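Local coordinates for putative 6-phosphogluconolactonase (Neisseria gonorrhoeae, PDB 3LHI), which probably hydrolyses 6-phosphogluconolactone to 6-phosphogluconate, the second step of the oxidative pentose phosphate pathway, at residues A116-A121 with E174-T179. Sequence-based numbering, arbitrary orientation. Where two conformers were deposited one is given.
Sequences AVVDYA and ERISMT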
ATOM      1  N   ALA A 116       4.047  20.258  -4.634  1.00 20.03           N
ATOM      2  CA  ALA A 116       5.109  20.380  -3.624  1.00 20.64           C
ATOM      3  C   ALA A 116       5.085  19.145  -2.744  1.00 18.48           C
ATOM      4  O   ALA A 116       6.121  18.687  -2.326  1.00 17.40           O
ATOM      5  CB  ALA A 116       4.908  21.649  -2.790  1.00 20.87           C
ATOM      6  N   VAL A 117       3.896  18.614  -2.451  1.00 16.82           N
ATOM      7  CA  VAL A 117       3.793  17.402  -1.641  1.00 14.68           C
ATOM      8  C   VAL A 117       4.472  16.207  -2.351  1.00 14.52           C
ATOM      9  O   VAL A 117       5.209  15.443  -1.736  1.00 14.43           O
ATOM     10  CB  VAL A 117       2.327  17.126  -1.258  1.00 16.24           C
ATOM     11  CG1 VAL A 117       2.183  15.704  -0.649  1.00 16.98           C
ATOM     12  CG2 VAL A 117       1.810  18.232  -0.285  1.00 18.13           C
ATOM     13  N   VAL A 118       4.193  16.049  -3.631  1.00 15.28           N
ATOM     14  CA  VAL A 118       4.823  14.957  -4.377  1.00 17.24           C
ATOM     15  C   VAL A 118       6.331  15.123  -4.400  1.00 16.97           C
ATOM     16  O   VAL A 118       7.080  14.168  -4.219  1.00 17.45           O
ATOM     17  CB  VAL A 118       4.264  14.775  -5.781  1.00 19.68           C
ATOM     18  CG1 VAL A 118       5.083  13.710  -6.533  1.00 23.52           C
ATOM     19  CG2 VAL A 118       2.807  14.363  -5.695  1.00 21.58           C
ATOM     20  N   ASP A 119       6.794  16.346  -4.591  1.00 18.23           N
ATOM     21  CA  ASP A 119       8.223  16.575  -4.601  1.00 20.86           C
ATOM     22  C   ASP A 119       8.891  16.210  -3.280  1.00 18.33           C
ATOM     23  O   ASP A 119       9.943  15.565  -3.273  1.00 19.29           O
ATOM     24  CB  ASP A 119       8.528  17.987  -5.085  1.00 23.53           C
ATOM     25  CG  ASP A 119       8.361  18.108  -6.631  1.00 33.08           C
ATOM     26  OD1 ASP A 119       8.168  17.069  -7.407  1.00 35.80           O
ATOM     27  OD2 ASP A 119       8.422  19.255  -7.064  1.00 42.28           O
ATOM     28  N   TYR A 120       8.252  16.566  -2.159  1.00 16.45           N
ATOM     29  CA  TYR A 120       8.738  16.222  -0.816  1.00 17.53           C
ATOM     30  C   TYR A 120       8.759  14.702  -0.671  1.00 16.11           C
ATOM     31  O   TYR A 120       9.761  14.140  -0.246  1.00 18.08           O
ATOM     32  CB  TYR A 120       7.841  16.871   0.263  1.00 19.63           C
ATOM     33  CG  TYR A 120       8.044  16.403   1.685  1.00 21.47           C
ATOM     34  CD1 TYR A 120       7.316  15.317   2.188  1.00 24.06           C
ATOM     35  CD2 TYR A 120       8.929  17.038   2.518  1.00 27.11           C
ATOM     36  CE1 TYR A 120       7.488  14.871   3.493  1.00 26.36           C
ATOM     37  CE2 TYR A 120       9.119  16.608   3.813  1.00 22.64           C
ATOM     38  CZ  TYR A 120       8.396  15.497   4.291  1.00 27.18           C
ATOM     39  OH  TYR A 120       8.551  15.058   5.593  1.00 31.15           O
ATOM     40  N   ALA A 121       7.666  14.057  -1.039  1.00 15.76           N
ATOM     41  CA  ALA A 121       7.577  12.589  -0.902  1.00 16.16           C
ATOM     42  C   ALA A 121       8.653  11.861  -1.753  1.00 16.02           C
ATOM     43  O   ALA A 121       9.289  10.905  -1.283  1.00 16.53           O
ATOM     44  CB  ALA A 121       6.189  12.108  -1.219  1.00 17.51           C
ATOM     45  N   GLU A 174      -7.243  14.920  -2.718  1.00 12.58           N
ATOM     46  CA  GLU A 174      -6.119  14.680  -3.622  1.00 12.07           C
ATOM     47  C   GLU A 174      -5.237  13.650  -2.955  1.00 11.97           C
ATOM     48  O   GLU A 174      -5.154  13.588  -1.723  1.00 12.10           O
ATOM     49  CB  GLU A 174      -5.350  15.974  -3.890  1.00 13.18           C
ATOM     50  CG  GLU A 174      -6.179  17.096  -4.449  1.00 14.33           C
ATOM     51  CD  GLU A 174      -6.893  16.720  -5.718  1.00 15.23           C
ATOM     52  OE1 GLU A 174      -6.273  16.071  -6.596  1.00 15.58           O
ATOM     53  OE2 GLU A 174      -8.101  17.083  -5.896  1.00 18.60           O
ATOM     54  N   ARG A 175      -4.557  12.852  -3.773  1.00 11.32           N
ATOM     55  CA  ARG A 175      -3.751  11.751  -3.290  1.00 10.46           C
ATOM     56  C   ARG A 175      -2.339  11.788  -3.832  1.00 10.65           C
ATOM     57  O   ARG A 175      -2.087  12.315  -4.954  1.00 11.59           O
ATOM     58  CB  ARG A 175      -4.353  10.418  -3.766  1.00 10.49           C
ATOM     59  CG  ARG A 175      -5.837  10.236  -3.516  1.00 11.56           C
ATOM     60  CD  ARG A 175      -6.176  10.287  -2.050  1.00 11.60           C
ATOM     61  NE  ARG A 175      -7.613  10.096  -1.779  1.00 11.61           N
ATOM     62  CZ  ARG A 175      -8.190   8.932  -1.589  1.00 12.00           C
ATOM     63  NH1 ARG A 175      -7.483   7.791  -1.586  1.00 12.05           N
ATOM     64  NH2 ARG A 175      -9.494   8.899  -1.313  1.00 12.78           N
ATOM     65  N   ILE A 176      -1.459  11.117  -3.116  0.50 10.63           N
ATOM     66  CA  ILE A 176      -0.155  10.769  -3.626  0.50 10.32           C
ATOM     67  C   ILE A 176      -0.100   9.244  -3.599  0.50 10.85           C
ATOM     68  O   ILE A 176      -0.364   8.645  -2.553  0.50 10.26           O
ATOM     69  CB  ILE A 176       1.003  11.485  -2.865  0.50 11.34           C
ATOM     70  CG1 ILE A 176       2.361  11.036  -3.408  0.50 12.64           C
ATOM     71  CG2 ILE A 176       0.900  11.324  -1.336  0.50 14.81           C
ATOM     72  CD1 ILE A 176       3.511  11.722  -2.710  0.50 16.27           C
ATOM     73  N   SER A 177       0.240   8.631  -4.748  1.00 10.40           N
ATOM     74  CA  SER A 177       0.219   7.177  -4.941  1.00 10.58           C
ATOM     75  C   SER A 177       1.519   6.674  -5.484  1.00 10.12           C
ATOM     76  O   SER A 177       2.160   7.297  -6.340  1.00 11.15           O
ATOM     77  CB  SER A 177      -0.846   6.776  -5.908  1.00 11.04           C
ATOM     78  OG  SER A 177      -1.082   5.393  -5.969  1.00 11.42           O
HETATM   79  N   MSE A 178       1.893   5.478  -5.036  1.00 10.03           N
HETATM   80  CA  MSE A 178       2.844   4.702  -5.824  1.00 10.03           C
HETATM   81  C   MSE A 178       2.270   4.513  -7.238  1.00 10.84           C
HETATM   82  O   MSE A 178       1.064   4.323  -7.466  1.00 10.94           O
HETATM   83  CB  MSE A 178       3.060   3.348  -5.173  1.00 10.30           C
HETATM   84  CG  MSE A 178       3.970   3.366  -3.953  1.00 11.26           C
HETATM   85 SE   MSE A 178       4.240   1.675  -3.098  0.75 11.58          SE
HETATM   86  CE  MSE A 178       5.412   0.880  -4.369  1.00 10.92           C
ATOM     87  N   THR A 179       3.166   4.490  -8.188  1.00 10.49           N
ATOM     88  CA  THR A 179       2.853   4.227  -9.568  1.00  9.93           C
ATOM     89  C   THR A 179       2.780   2.750  -9.876  1.00  9.35           C
ATOM     90  O   THR A 179       3.252   1.898  -9.066  1.00 10.78           O
ATOM     91  CB  THR A 179       3.883   4.890 -10.482  1.00 10.59           C
ATOM     92  OG1 THR A 179       5.152   4.274 -10.166  1.00 11.42           O
ATOM     93  CG2 THR A 179       3.928   6.401 -10.348  1.00 12.54           C
TER
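Both torsions of I176 are fully extended (chi1 178°), and they carry CD1 out from the strand to meet V118 on the helix. The setting is helix-on-sheet packing in the glucosamine-6-phosphate isomerase/6-phosphogluconolactonase fold: 116-121, part of helix 114-124, lies over strand 175-178, and the axes of these two segments approach to 9.4 Å at 36°. The strand is flanked within the sheet by strands 63-71 and 163-166, both antiparallel to it, and backbone hydrogen bonds join I176 with E70 and S177 with V164. At V118, CG1 stands anti to the backbone N, which sets CG2 beside that N and 4.0 Å from I176 CD1. The isoleucine methyl also reaches the helix backbone, with CD1 3.9 Å from V118 CA. These contacts belong to one of two modelled conformers, and its spacing to A121 CB is too short to be reliable, so the exact seat of CD1 is tentative. V118 also touches H165, and A121 touches L163, so the helix covers strand 163-166 as well. The CB of R175 is directed away from the helix; NH1 of its guanidinium hydrogen-bonds S143 OG. On the same strand S177 OG donates to M178 O at 2.8 Å, the donor lying 26° off the carbonyl plane.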